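Local atomic coordinates of FOKI restriction endonuclease (PDB entry 2FOK), a protein that cleaves DNA as a type IIS restriction endonuclease, a metal-dependent enzyme whose recognition and cleavage functions probably reside in separate domains. Residues A[212-215]-A[216-220]; A[306-309]-A[310-314]; A[494-497]-A[498-501]; A[555-559]-A[560-564]. All blocks are in the same frame, centred on the assembly; numbering follows the deposited sequence.

Contact 1 (A[212-215]-A[216-220]); sequences KGEI and RNNWE
R216 N bonds to K212 O at 2.8 Å and N218 N to E214 O at 2.8 Å, helical i to i+4 bonds in the C-terminal part of helix 209-218, beyond which the chain extends through E220. W219 folds its ring back along this turn. I215 CG1, set beside the backbone N by chi1 of -71°, lies over the six-membered ring, 3.8 Å from the centroid and 9° off the normal, a CH-pi contact. E214 adds its CG, 3.9 Å from W219 CZ3, and sends its carboxylate toward N218, whose amide plane is 11° from it; OE2 meets N218 CB at 3.4 Å.

The helix belongs to the second recognition subdomain, of the helix-turn-helix clan. I215 and W219 touch L204 and L200 of helix 197-205, while R422 of the cleavage domain makes a cation-pi contact with W219, so the indole joins two parts of the enzyme.

On another side of the helix, K212 O and G213 N lie over one face of the R216 guanidinium, and R216 also packs on F260 and I261 of strand 258-267. N217 ND2 makes a weak bond to G213 O at 3.1 Å. A water donates to both I215 O and W219 O.

Contact 2 (A[306-309]-A[310-314]); sequences VRTR and RALIL
T308 O takes the amide of L312 at 2.8 Å, in a bond that is nearly straight at the hydrogen (163°). R310 N reaches V306 O at 3.0 Å just as directly, whereas the amides of A311 and I313 come to R307 O and R309 O from positions tilted out of the carbonyl planes. These are the i to i+4 bonds of helix 303-319, in the D3 domain of the helix-turn-helix clan, and every residue that touches here is buried.

The side chains pair one turn apart. V306 and R310 run side by side: CG1 of the valine, anti to its own backbone N at -170°, stands over the centre of the guanidinium, 3.5 Å from R310 CZ. R310 is extended from CG to NE, which lays the flat group along the valine. T308 and L312 also point the same way, CG2 to CD1 at 3.9 Å. I313 folds over R309 O, with its CG1 at 3.1 Å.

The polar ends are met by other parts of the chain. R307 bonds to the carbonyls of A297 and R6, while T308 OG1 meets E304 O and W293 NE1. D347, E189 and L296 O fix how the R310 guanidinium is turned, while V306 CG1 packs over one face.

R309 NH1 and R310 NE each form a salt bridge to one oxygen of D347, which ties this helix to helix 341-352 and probably favours the charged forms of all three groups.

Contact 3 (A[494-497]-A[498-501]); sequences TRNK and HINP
An Asx turn opens the loop that follows helix 479-494: N496 OD1 accepts the amide of H498 at 3.2 Å, well aligned at the hydrogen (165°) although the nitrogen stands above the carboxamide plane. With CG anti to the backbone N (chi1 -161°), the asparagine carries its oxygen forward, beside the amide of H498, where it also lies 3.5 Å from H498 CB. Its backbone oxygen is used too. N500 N comes to N496 O in the carbonyl plane at 3.1 Å, closing a wider, five-residue turn from N496 to N500 (an alpha-turn).

The helix ends at T494, and R495, with positive phi, is the first residue to leave it; the loop leads on to strand 515-521. In the cleavage domain, of the PD-(D/E)XK clan, this helix lies in the connection between the parallel strands 463-469 and 515-521, a beta-alpha-beta unit. N500, the buried residue here, fixes the loop to its surroundings: ND2 bonds to E491 OE1 on the helix and to R447 O, and R447 NH2 returns to I499 O.

Across the turn, I499 CG1 rests 3.7 Å from N496 CB, the two side chains crossing at about a right angle. P501, which has no amide hydrogen, offers K497 O its CA instead, a CA-H...O contact of 3.1 Å. K497 NZ forms a salt bridge with E503.

Contact 4 (A[555-559]-A[560-564]); sequences GEMIK and AGTLT
M557 and L563 meet CB to CB at 3.4 Å, tighter than carbon atoms usually sit, where the chain folds back against the end of helix 548-560. L563 enters with CG anti to the backbone N (chi1 -179°), which carries CD2 to within 3.8 Å of I558 CD1; the isoleucine crosses it at a slant and also approaches L563 O. M557 sends its CG across T562 at about a right angle, 3.3 Å from OG1. A560, also largely buried by the contact, lies on the helix: its amide bonds to E556 O at 2.9 Å and its CB rests 3.1 Å from that oxygen.

The helix ends through M557 O, which takes G561 N at 2.8 Å and T562 N at 3.1 Å, both weak bonds bent at the hydrogen. G561 has positive phi, a conformation that glycine adopts readily, and the C-terminus closes there, with the i+4 and i+5 amides sharing one carbonyl.

Past L563, T564 is the N-cap of helix 565-569, its side chain capping a backbone N and its own amide bonded to E567 OE1, as in a capping box. The turn thus joins helix 548-560 to the short helix 565-569, with I558 against Y436 of helix 421-436 and against L565, and L563 against V568 and the C-terminal F579.

How the contacts relate
The four contacts follow one another along the chain without touching. Contact 1 lies in the second recognition subdomain and contact 2 in the D3 domain, on opposite sides of the chain's centre and 35 Å apart between centres. Contacts 3 and 4 share the cleavage domain, with centres 37 Å apart, one in the loop before strand 515-521 and the other beyond strand 542-547 of the same sheet. Contacts 1 and 3 come nearest, about 14 Å between closest atoms. Helix 421-436 serves as a common neighbour: R422 reaches contact 1, while Y436 packs on contact 4, although those two contacts are about 25 Å apart at their nearest atoms.

Contact 1 (A[212-215]-A[216-220])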
ATOM      1  N   LYS A 212      -0.974  -3.654  22.669  1.00 33.90           N
ATOM      2  CA  LYS A 212      -1.883  -2.670  22.092  1.00 32.61           C
ATOM      3  C   LYS A 212      -1.143  -1.592  21.321  1.00 31.02           C
ATOM      4  O   LYS A 212      -1.526  -1.253  20.205  1.00 31.54           O
ATOM      5  CB  LYS A 212      -2.737  -2.039  23.192  1.00 31.71           C
ATOM      6  CG  LYS A 212      -3.610  -3.038  23.913  1.00 31.79           C
ATOM      7  CD  LYS A 212      -4.737  -2.351  24.659  1.00 33.79           C
ATOM      8  CE  LYS A 212      -6.093  -2.875  24.228  1.00 35.41           C
ATOM      9  NZ  LYS A 212      -6.664  -3.826  25.222  1.00 41.01           N
ATOM     10  N   GLY A 213      -0.076  -1.067  21.913  1.00 30.66           N
ATOM     11  CA  GLY A 213       0.706  -0.034  21.263  1.00 29.44           C
ATOM     12  C   GLY A 213       1.274  -0.425  19.907  1.00 31.86           C
ATOM     13  O   GLY A 213       1.199   0.348  18.950  1.00 32.23           O
ATOM     14  N   GLU A 214       1.847  -1.623  19.818  1.00 33.59           N
ATOM     15  CA  GLU A 214       2.440  -2.109  18.572  1.00 30.17           C
ATOM     16  C   GLU A 214       1.380  -2.307  17.499  1.00 30.72           C
ATOM     17  O   GLU A 214       1.649  -2.108  16.318  1.00 28.41           O
ATOM     18  CB  GLU A 214       3.167  -3.433  18.817  1.00 31.69           C
ATOM     19  CG  GLU A 214       3.568  -4.177  17.556  1.00 32.59           C
ATOM     20  CD  GLU A 214       4.914  -3.727  17.008  1.00 35.27           C
ATOM     21  OE1 GLU A 214       5.591  -2.907  17.668  1.00 37.88           O
ATOM     22  OE2 GLU A 214       5.298  -4.192  15.915  1.00 34.98           O
ATOM     23  N   ILE A 215       0.181  -2.711  17.923  1.00 29.45           N
ATOM     24  CA  ILE A 215      -0.939  -2.944  17.009  1.00 27.63           C
ATOM     25  C   ILE A 215      -1.562  -1.629  16.560  1.00 28.42           C
ATOM     26  O   ILE A 215      -1.979  -1.487  15.409  1.00 29.73           O
ATOM     27  CB  ILE A 215      -2.052  -3.801  17.680  1.00 24.18           C
ATOM     28  CG1 ILE A 215      -1.567  -5.241  17.845  1.00 25.42           C
ATOM     29  CG2 ILE A 215      -3.341  -3.749  16.852  1.00 20.48           C
ATOM     30  CD1 ILE A 215      -2.607  -6.193  18.433  1.00 28.82           C
ATOM     31  N   ARG A 216      -1.622  -0.674  17.479  1.00 28.77           N
ATOM     32  CA  ARG A 216      -2.204   0.632  17.200  1.00 29.07           C
ATOM     33  C   ARG A 216      -1.360   1.498  16.273  1.00 29.29           C
ATOM     34  O   ARG A 216      -1.882   2.426  15.642  1.00 31.99           O
ATOM     35  CB  ARG A 216      -2.431   1.390  18.511  1.00 28.39           C
ATOM     36  CG  ARG A 216      -3.136   2.731  18.342  1.00 29.23           C
ATOM     37  CD  ARG A 216      -3.692   3.233  19.661  1.00 28.41           C
ATOM     38  NE  ARG A 216      -2.717   3.106  20.737  1.00 32.82           N
ATOM     39  CZ  ARG A 216      -2.951   2.519  21.907  1.00 30.11           C
ATOM     40  NH1 ARG A 216      -4.136   1.988  22.179  1.00 29.64           N
ATOM     41  NH2 ARG A 216      -1.988   2.467  22.812  1.00 29.71           N
ATOM     42  N   ASN A 217      -0.069   1.196  16.182  1.00 22.32           N
ATOM     43  CA  ASN A 217       0.831   1.992  15.366  1.00 25.06           C
ATOM     44  C   ASN A 217       1.699   1.258  14.339  1.00 28.22           C
ATOM     45  O   ASN A 217       2.151   1.881  13.383  1.00 31.86           O
ATOM     46  CB  ASN A 217       1.749   2.813  16.270  1.00 28.36           C
ATOM     47  CG  ASN A 217       0.985   3.658  17.276  1.00 37.03           C
ATOM     48  OD1 ASN A 217       0.196   4.527  16.899  1.00 39.93           O
ATOM     49  ND2 ASN A 217       1.212   3.404  18.564  1.00 40.50           N
ATOM     50  N   ASN A 218       1.946  -0.040  14.519  1.00 28.56           N
ATOM     51  CA  ASN A 218       2.788  -0.777  13.573  1.00 30.22           C
ATOM     52  C   ASN A 218       2.050  -1.787  12.716  1.00 29.57           C
ATOM     53  O   ASN A 218       2.669  -2.475  11.909  1.00 31.34           O
ATOM     54  CB  ASN A 218       3.913  -1.499  14.307  1.00 38.33           C
ATOM     55  CG  ASN A 218       5.236  -0.776  14.197  1.00 44.12           C
ATOM     56  OD1 ASN A 218       5.883  -0.784  13.144  1.00 46.36           O
ATOM     57  ND2 ASN A 218       5.649  -0.140  15.289  1.00 48.85           N
ATOM     58  N   TRP A 219       0.738  -1.884  12.912  1.00 28.22           N
ATOM     59  CA  TRP A 219      -0.124  -2.800  12.159  1.00 28.32           C
ATOM     60  C   TRP A 219      -0.680  -1.925  11.059  1.00 27.95           C
ATOM     61  O   TRP A 219      -1.606  -1.147  11.298  1.00 28.09           O
ATOM     62  CB  TRP A 219      -1.292  -3.264  13.026  1.00 27.66           C
ATOM     63  CG  TRP A 219      -1.436  -4.745  13.235  1.00 33.03           C
ATOM     64  CD1 TRP A 219      -2.480  -5.537  12.825  1.00 33.37           C
ATOM     65  CD2 TRP A 219      -0.593  -5.585  14.029  1.00 30.89           C
ATOM     66  NE1 TRP A 219      -2.340  -6.808  13.326  1.00 30.25           N
ATOM     67  CE2 TRP A 219      -1.193  -6.865  14.069  1.00 30.47           C
ATOM     68  CE3 TRP A 219       0.606  -5.377  14.716  1.00 29.70           C
ATOM     69  CZ2 TRP A 219      -0.631  -7.932  14.767  1.00 35.38           C
ATOM     70  CZ3 TRP A 219       1.164  -6.432  15.409  1.00 32.73           C
ATOM     71  CH2 TRP A 219       0.544  -7.698  15.431  1.00 39.57           C
ATOM     72  N   GLU A 220      -0.137  -2.029   9.856  1.00 26.78           N
ATOM     73  CA  GLU A 220      -0.636  -1.171   8.797  1.00 27.13           C
ATOM     74  C   GLU A 220      -0.279  -1.659   7.402  1.00 24.29           C
ATOM     75  O   GLU A 220       0.676  -2.411   7.224  1.00 23.13           O
ATOM     76  CB  GLU A 220      -0.112   0.260   9.022  1.00 25.48           C
ATOM     77  CG  GLU A 220       1.311   0.467   8.552  1.00 24.22           C
ATOM     78  CD  GLU A 220       2.082   1.493   9.365  1.00 21.47           C
ATOM     79  OE1 GLU A 220       1.484   2.469   9.857  1.00 17.83           O
ATOM     80  OE2 GLU A 220       3.307   1.314   9.503  1.00 28.74           O
TER
HETATM   81  O   HOH W   1      -1.495   0.585  13.164  1.00 23.26           O

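Contact 2 (A[306-309]-A[310-314])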
ATOM      1  N   VAL A 306       3.066  -1.952 -16.406  1.00 28.29           N
ATOM      2  CA  VAL A 306       1.940  -1.238 -15.807  1.00 26.74           C
ATOM      3  C   VAL A 306       2.201   0.265 -15.703  1.00 26.62           C
ATOM      4  O   VAL A 306       1.323   1.076 -16.006  1.00 29.04           O
ATOM      5  CB  VAL A 306       1.594  -1.833 -14.409  1.00 20.26           C
ATOM      6  CG1 VAL A 306       0.276  -1.261 -13.885  1.00 19.82           C
ATOM      7  CG2 VAL A 306       1.475  -3.336 -14.519  1.00 13.45           C
ATOM      8  N   ARG A 307       3.404   0.638 -15.278  1.00 27.50           N
ATOM      9  CA  ARG A 307       3.760   2.051 -15.161  1.00 24.73           C
ATOM     10  C   ARG A 307       3.571   2.771 -16.506  1.00 25.33           C
ATOM     11  O   ARG A 307       3.092   3.903 -16.556  1.00 25.65           O
ATOM     12  CB  ARG A 307       5.214   2.192 -14.704  1.00 22.97           C
ATOM     13  CG  ARG A 307       5.415   2.328 -13.190  1.00 17.52           C
ATOM     14  CD  ARG A 307       6.853   1.974 -12.802  1.00 15.59           C
ATOM     15  NE  ARG A 307       7.039   1.875 -11.356  1.00 15.77           N
ATOM     16  CZ  ARG A 307       8.220   1.869 -10.739  1.00 18.53           C
ATOM     17  NH1 ARG A 307       9.345   1.956 -11.439  1.00 11.11           N
ATOM     18  NH2 ARG A 307       8.274   1.793  -9.413  1.00 15.64           N
ATOM     19  N   THR A 308       3.953   2.115 -17.595  1.00 26.27           N
ATOM     20  CA  THR A 308       3.812   2.707 -18.915  1.00 27.34           C
ATOM     21  C   THR A 308       2.339   2.874 -19.281  1.00 27.50           C
ATOM     22  O   THR A 308       1.911   3.951 -19.710  1.00 28.01           O
ATOM     23  CB  THR A 308       4.508   1.847 -19.985  1.00 29.28           C
ATOM     24  OG1 THR A 308       5.836   1.534 -19.551  1.00 32.80           O
ATOM     25  CG2 THR A 308       4.587   2.594 -21.305  1.00 24.78           C
ATOM     26  N   ARG A 309       1.568   1.808 -19.097  1.00 26.83           N
ATOM     27  CA  ARG A 309       0.138   1.819 -19.396  1.00 26.04           C
ATOM     28  C   ARG A 309      -0.573   2.980 -18.692  1.00 25.34           C
ATOM     29  O   ARG A 309      -1.354   3.704 -19.305  1.00 20.54           O
ATOM     30  CB  ARG A 309      -0.480   0.483 -18.975  1.00 25.99           C
ATOM     31  CG  ARG A 309      -1.825   0.164 -19.607  1.00 23.34           C
ATOM     32  CD  ARG A 309      -2.744  -0.446 -18.557  1.00 28.89           C
ATOM     33  NE  ARG A 309      -2.567  -1.889 -18.431  1.00 29.78           N
ATOM     34  CZ  ARG A 309      -2.502  -2.565 -17.283  1.00 23.21           C
ATOM     35  NH1 ARG A 309      -2.597  -1.943 -16.114  1.00 19.97           N
ATOM     36  NH2 ARG A 309      -2.354  -3.882 -17.315  1.00 22.66           N
ATOM     37  N   ARG A 310      -0.311   3.154 -17.401  1.00 24.03           N
ATOM     38  CA  ARG A 310      -0.932   4.252 -16.673  1.00 24.46           C
ATOM     39  C   ARG A 310      -0.369   5.595 -17.147  1.00 23.27           C
ATOM     40  O   ARG A 310      -1.077   6.591 -17.154  1.00 25.47           O
ATOM     41  CB  ARG A 310      -0.723   4.074 -15.170  1.00 20.66           C
ATOM     42  CG  ARG A 310      -1.673   3.041 -14.569  1.00 23.65           C
ATOM     43  CD  ARG A 310      -1.225   2.550 -13.191  1.00 25.91           C
ATOM     44  NE  ARG A 310      -2.081   1.464 -12.727  1.00 24.32           N
ATOM     45  CZ  ARG A 310      -1.783   0.639 -11.732  1.00 25.13           C
ATOM     46  NH1 ARG A 310      -0.643   0.766 -11.075  1.00 27.00           N
ATOM     47  NH2 ARG A 310      -2.616  -0.344 -11.415  1.00 28.55           N
ATOM     48  N   ALA A 311       0.896   5.612 -17.560  1.00 24.25           N
ATOM     49  CA  ALA A 311       1.537   6.842 -18.036  1.00 24.96           C
ATOM     50  C   ALA A 311       0.892   7.323 -19.329  1.00 25.70           C
ATOM     51  O   ALA A 311       0.613   8.513 -19.499  1.00 25.03           O
ATOM     52  CB  ALA A 311       3.027   6.607 -18.262  1.00 28.19           C
ATOM     53  N   LEU A 312       0.667   6.384 -20.239  1.00 23.88           N
ATOM     54  CA  LEU A 312       0.051   6.678 -21.514  1.00 22.30           C
ATOM     55  C   LEU A 312      -1.423   7.078 -21.384  1.00 25.30           C
ATOM     56  O   LEU A 312      -1.947   7.791 -22.236  1.00 26.82           O
ATOM     57  CB  LEU A 312       0.195   5.468 -22.435  1.00 23.99           C
ATOM     58  CG  LEU A 312       1.643   5.242 -22.863  1.00 18.82           C
ATOM     59  CD1 LEU A 312       1.768   3.962 -23.663  1.00 15.55           C
ATOM     60  CD2 LEU A 312       2.101   6.458 -23.665  1.00 14.61           C
ATOM     61  N   ILE A 313      -2.106   6.617 -20.340  1.00 23.06           N
ATOM     62  CA  ILE A 313      -3.494   7.012 -20.177  1.00 24.29           C
ATOM     63  C   ILE A 313      -3.521   8.453 -19.676  1.00 26.06           C
ATOM     64  O   ILE A 313      -4.387   9.238 -20.051  1.00 30.19           O
ATOM     65  CB  ILE A 313      -4.264   6.114 -19.179  1.00 21.19           C
ATOM     66  CG1 ILE A 313      -4.241   4.651 -19.634  1.00 25.90           C
ATOM     67  CG2 ILE A 313      -5.706   6.556 -19.119  1.00 16.68           C
ATOM     68  CD1 ILE A 313      -4.539   3.648 -18.506  1.00 21.26           C
ATOM     69  N   LEU A 314      -2.572   8.798 -18.816  1.00 28.12           N
ATOM     70  CA  LEU A 314      -2.480  10.156 -18.296  1.00 26.50           C
ATOM     71  C   LEU A 314      -2.310  11.110 -19.486  1.00 28.64           C
ATOM     72  O   LEU A 314      -3.001  12.121 -19.588  1.00 25.55           O
ATOM     73  CB  LEU A 314      -1.261  10.289 -17.377  1.00 24.67           C
ATOM     74  CG  LEU A 314      -1.394  10.922 -15.987  1.00 25.24           C
ATOM     75  CD1 LEU A 314      -0.007  11.209 -15.435  1.00 23.80           C
ATOM     76  CD2 LEU A 314      -2.223  12.184 -16.043  1.00 23.01           C
TER

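Contact 3 (A[494-497]-A[498-501])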
ATOM      1  N   THR A 494     -13.768 -29.788  21.758  1.00 23.21           N
ATOM      2  CA  THR A 494     -13.566 -29.937  23.199  1.00 23.94           C
ATOM      3  C   THR A 494     -14.004 -28.712  23.979  1.00 26.23           C
ATOM      4  O   THR A 494     -14.667 -28.836  25.006  1.00 29.22           O
ATOM      5  CB  THR A 494     -12.090 -30.247  23.539  1.00 26.32           C
ATOM      6  OG1 THR A 494     -11.288 -29.068  23.373  1.00 25.21           O
ATOM      7  CG2 THR A 494     -11.562 -31.355  22.627  1.00 28.13           C
ATOM      8  N   ARG A 495     -13.625 -27.535  23.486  1.00 25.31           N
ATOM      9  CA  ARG A 495     -13.978 -26.261  24.112  1.00 25.62           C
ATOM     10  C   ARG A 495     -13.641 -26.140  25.602  1.00 25.16           C
ATOM     11  O   ARG A 495     -14.493 -25.806  26.420  1.00 28.17           O
ATOM     12  CB  ARG A 495     -15.464 -25.977  23.873  1.00 19.68           C
ATOM     13  CG  ARG A 495     -15.763 -25.673  22.413  1.00 21.74           C
ATOM     14  CD  ARG A 495     -17.243 -25.453  22.122  1.00 20.41           C
ATOM     15  NE  ARG A 495     -17.429 -25.148  20.706  1.00 21.21           N
ATOM     16  CZ  ARG A 495     -18.538 -24.648  20.175  1.00 21.09           C
ATOM     17  NH1 ARG A 495     -19.583 -24.388  20.940  1.00 27.79           N
ATOM     18  NH2 ARG A 495     -18.599 -24.405  18.874  1.00 20.46           N
ATOM     19  N   ASN A 496     -12.384 -26.394  25.944  1.00 28.28           N
ATOM     20  CA  ASN A 496     -11.922 -26.307  27.335  1.00 28.07           C
ATOM     21  C   ASN A 496     -11.199 -24.973  27.512  1.00 25.71           C
ATOM     22  O   ASN A 496     -10.237 -24.687  26.816  1.00 28.18           O
ATOM     23  CB  ASN A 496     -10.961 -27.472  27.630  1.00 30.31           C
ATOM     24  CG  ASN A 496     -10.793 -27.759  29.121  1.00 29.97           C
ATOM     25  OD1 ASN A 496     -10.831 -26.858  29.963  1.00 32.92           O
ATOM     26  ND2 ASN A 496     -10.594 -29.029  29.444  1.00 30.03           N
ATOM     27  N   LYS A 497     -11.663 -24.171  28.458  1.00 30.18           N
ATOM     28  CA  LYS A 497     -11.092 -22.860  28.738  1.00 33.39           C
ATOM     29  C   LYS A 497      -9.681 -22.918  29.328  1.00 36.82           C
ATOM     30  O   LYS A 497      -8.978 -21.904  29.386  1.00 37.94           O
ATOM     31  CB  LYS A 497     -12.015 -22.098  29.695  1.00 35.69           C
ATOM     32  CG  LYS A 497     -13.475 -22.071  29.261  1.00 41.35           C
ATOM     33  CD  LYS A 497     -14.188 -23.416  29.461  1.00 40.48           C
ATOM     34  CE  LYS A 497     -15.166 -23.711  28.320  1.00 43.84           C
ATOM     35  NZ  LYS A 497     -15.840 -22.495  27.750  1.00 38.45           N
ATOM     36  N   HIS A 498      -9.272 -24.094  29.782  1.00 34.98           N
ATOM     37  CA  HIS A 498      -7.941 -24.243  30.353  1.00 33.12           C
ATOM     38  C   HIS A 498      -6.956 -24.479  29.222  1.00 31.00           C
ATOM     39  O   HIS A 498      -5.848 -23.933  29.220  1.00 28.95           O
ATOM     40  CB  HIS A 498      -7.929 -25.397  31.356  1.00 35.42           C
ATOM     41  CG  HIS A 498      -8.715 -25.111  32.600  1.00 37.25           C
ATOM     42  ND1 HIS A 498      -9.162 -26.100  33.448  1.00 39.72           N
ATOM     43  CD2 HIS A 498      -9.133 -23.938  33.136  1.00 35.50           C
ATOM     44  CE1 HIS A 498      -9.822 -25.550  34.452  1.00 37.91           C
ATOM     45  NE2 HIS A 498      -9.819 -24.240  34.288  1.00 34.74           N
ATOM     46  N   ILE A 499      -7.384 -25.281  28.250  1.00 28.71           N
ATOM     47  CA  ILE A 499      -6.575 -25.583  27.078  1.00 27.17           C
ATOM     48  C   ILE A 499      -6.377 -24.279  26.295  1.00 27.18           C
ATOM     49  O   ILE A 499      -5.272 -23.964  25.845  1.00 28.08           O
ATOM     50  CB  ILE A 499      -7.277 -26.619  26.188  1.00 25.80           C
ATOM     51  CG1 ILE A 499      -7.337 -27.966  26.914  1.00 25.19           C
ATOM     52  CG2 ILE A 499      -6.556 -26.728  24.862  1.00 25.49           C
ATOM     53  CD1 ILE A 499      -5.968 -28.524  27.299  1.00 24.78           C
ATOM     54  N   ASN A 500      -7.462 -23.529  26.121  1.00 27.10           N
ATOM     55  CA  ASN A 500      -7.383 -22.243  25.435  1.00 25.45           C
ATOM     56  C   ASN A 500      -8.243 -21.212  26.167  1.00 26.37           C
ATOM     57  O   ASN A 500      -9.463 -21.149  25.985  1.00 25.26           O
ATOM     58  CB  ASN A 500      -7.830 -22.359  23.975  1.00 27.51           C
ATOM     59  CG  ASN A 500      -7.326 -21.207  23.129  1.00 23.54           C
ATOM     60  OD1 ASN A 500      -7.016 -20.130  23.632  1.00 24.48           O
ATOM     61  ND2 ASN A 500      -7.244 -21.433  21.833  1.00 20.04           N
ATOM     62  N   PRO A 501      -7.610 -20.414  27.041  1.00 23.60           N
ATOM     63  CA  PRO A 501      -8.286 -19.372  27.818  1.00 25.57           C
ATOM     64  C   PRO A 501      -9.023 -18.287  27.027  1.00 28.52           C
ATOM     65  O   PRO A 501      -9.866 -17.584  27.593  1.00 33.01           O
ATOM     66  CB  PRO A 501      -7.172 -18.776  28.680  1.00 22.01           C
ATOM     67  CG  PRO A 501      -5.913 -19.188  28.035  1.00 26.64           C
ATOM     68  CD  PRO A 501      -6.186 -20.514  27.391  1.00 22.61           C
TER

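Contact 4 (A[555-559]-A[560-564])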
ATOM      1  N   GLY A 555     -17.558 -15.943  -5.370  1.00 22.72           N
ATOM      2  CA  GLY A 555     -18.197 -14.768  -4.805  1.00 19.32           C
ATOM      3  C   GLY A 555     -19.005 -14.022  -5.851  1.00 21.31           C
ATOM      4  O   GLY A 555     -19.983 -13.358  -5.535  1.00 24.51           O
ATOM      5  N   GLU A 556     -18.596 -14.124  -7.110  1.00 24.30           N
ATOM      6  CA  GLU A 556     -19.308 -13.451  -8.188  1.00 24.16           C
ATOM      7  C   GLU A 556     -20.557 -14.250  -8.535  1.00 25.18           C
ATOM      8  O   GLU A 556     -21.455 -13.755  -9.210  1.00 28.18           O
ATOM      9  CB  GLU A 556     -18.406 -13.317  -9.418  1.00 26.79           C
ATOM     10  CG  GLU A 556     -19.144 -13.270 -10.746  1.00 24.86           C
ATOM     11  CD  GLU A 556     -19.386 -11.856 -11.224  1.00 24.67           C
ATOM     12  OE1 GLU A 556     -18.957 -10.919 -10.525  1.00 23.19           O
ATOM     13  OE2 GLU A 556     -20.007 -11.681 -12.299  1.00 27.66           O
ATOM     14  N   MET A 557     -20.609 -15.494  -8.063  1.00 26.79           N
ATOM     15  CA  MET A 557     -21.754 -16.364  -8.309  1.00 22.97           C
ATOM     16  C   MET A 557     -22.797 -16.094  -7.248  1.00 23.37           C
ATOM     17  O   MET A 557     -23.992 -16.057  -7.537  1.00 29.14           O
ATOM     18  CB  MET A 557     -21.333 -17.834  -8.268  1.00 19.98           C
ATOM     19  CG  MET A 557     -21.085 -18.436  -9.654  1.00 16.88           C
ATOM     20  SD  MET A 557     -20.046 -19.884  -9.591  1.00 27.42           S
ATOM     21  CE  MET A 557     -21.143 -21.136 -10.214  1.00 26.08           C
ATOM     22  N   ILE A 558     -22.345 -15.904  -6.016  1.00 22.62           N
ATOM     23  CA  ILE A 558     -23.252 -15.616  -4.916  1.00 19.40           C
ATOM     24  C   ILE A 558     -24.059 -14.392  -5.325  1.00 19.72           C
ATOM     25  O   ILE A 558     -25.261 -14.304  -5.074  1.00 21.80           O
ATOM     26  CB  ILE A 558     -22.473 -15.274  -3.617  1.00 24.16           C
ATOM     27  CG1 ILE A 558     -21.762 -16.521  -3.083  1.00 20.05           C
ATOM     28  CG2 ILE A 558     -23.420 -14.672  -2.583  1.00 20.58           C
ATOM     29  CD1 ILE A 558     -22.707 -17.594  -2.546  1.00 24.04           C
ATOM     30  N   LYS A 559     -23.376 -13.457  -5.976  1.00 20.03           N
ATOM     31  CA  LYS A 559     -23.972 -12.209  -6.419  1.00 19.20           C
ATOM     32  C   LYS A 559     -24.771 -12.320  -7.709  1.00 21.64           C
ATOM     33  O   LYS A 559     -25.820 -11.687  -7.846  1.00 18.68           O
ATOM     34  CB  LYS A 559     -22.876 -11.152  -6.580  1.00 22.52           C
ATOM     35  CG  LYS A 559     -22.250 -10.715  -5.268  1.00 21.77           C
ATOM     36  CD  LYS A 559     -23.281 -10.114  -4.338  1.00 19.37           C
ATOM     37  CE  LYS A 559     -22.681  -8.971  -3.543  1.00 20.93           C
ATOM     38  NZ  LYS A 559     -23.501  -8.644  -2.333  1.00 23.27           N
ATOM     39  N   ALA A 560     -24.267 -13.106  -8.660  1.00 21.72           N
ATOM     40  CA  ALA A 560     -24.960 -13.290  -9.923  1.00 21.33           C
ATOM     41  C   ALA A 560     -26.209 -14.116  -9.671  1.00 25.89           C
ATOM     42  O   ALA A 560     -27.097 -14.206 -10.527  1.00 29.91           O
ATOM     43  CB  ALA A 560     -24.067 -13.985 -10.919  1.00 23.82           C
ATOM     44  N   GLY A 561     -26.269 -14.725  -8.490  1.00 27.27           N
ATOM     45  CA  GLY A 561     -27.425 -15.523  -8.120  1.00 25.52           C
ATOM     46  C   GLY A 561     -27.367 -16.988  -8.512  1.00 25.77           C
ATOM     47  O   GLY A 561     -28.321 -17.725  -8.272  1.00 28.58           O
ATOM     48  N   THR A 562     -26.262 -17.430  -9.101  1.00 24.81           N
ATOM     49  CA  THR A 562     -26.168 -18.824  -9.502  1.00 22.70           C
ATOM     50  C   THR A 562     -25.406 -19.709  -8.518  1.00 22.52           C
ATOM     51  O   THR A 562     -24.862 -20.742  -8.887  1.00 25.23           O
ATOM     52  CB  THR A 562     -25.545 -18.974 -10.903  1.00 20.66           C
ATOM     53  OG1 THR A 562     -24.152 -18.637 -10.853  1.00 27.03           O
ATOM     54  CG2 THR A 562     -26.267 -18.075 -11.912  1.00 20.45           C
ATOM     55  N   LEU A 563     -25.372 -19.307  -7.257  1.00 22.91           N
ATOM     56  CA  LEU A 563     -24.711 -20.123  -6.248  1.00 19.43           C
ATOM     57  C   LEU A 563     -25.283 -19.809  -4.889  1.00 18.06           C
ATOM     58  O   LEU A 563     -25.549 -18.657  -4.583  1.00 25.48           O
ATOM     59  CB  LEU A 563     -23.206 -19.879  -6.237  1.00 19.56           C
ATOM     60  CG  LEU A 563     -22.439 -20.722  -5.202  1.00 17.33           C
ATOM     61  CD1 LEU A 563     -22.300 -22.170  -5.697  1.00 20.43           C
ATOM     62  CD2 LEU A 563     -21.075 -20.103  -4.955  1.00 13.32           C
ATOM     63  N   THR A 564     -25.500 -20.837  -4.078  1.00 20.14           N
ATOM     64  CA  THR A 564     -26.029 -20.627  -2.741  1.00 19.92           C
ATOM     65  C   THR A 564     -25.054 -21.107  -1.672  1.00 19.60           C
ATOM     66  O   THR A 564     -24.146 -21.898  -1.940  1.00 13.01           O
ATOM     67  CB  THR A 564     -27.374 -21.342  -2.551  1.00 23.78           C
ATOM     68  OG1 THR A 564     -27.157 -22.755  -2.511  1.00 24.96           O
ATOM     69  CG2 THR A 564     -28.340 -20.998  -3.702  1.00 20.70           C
TER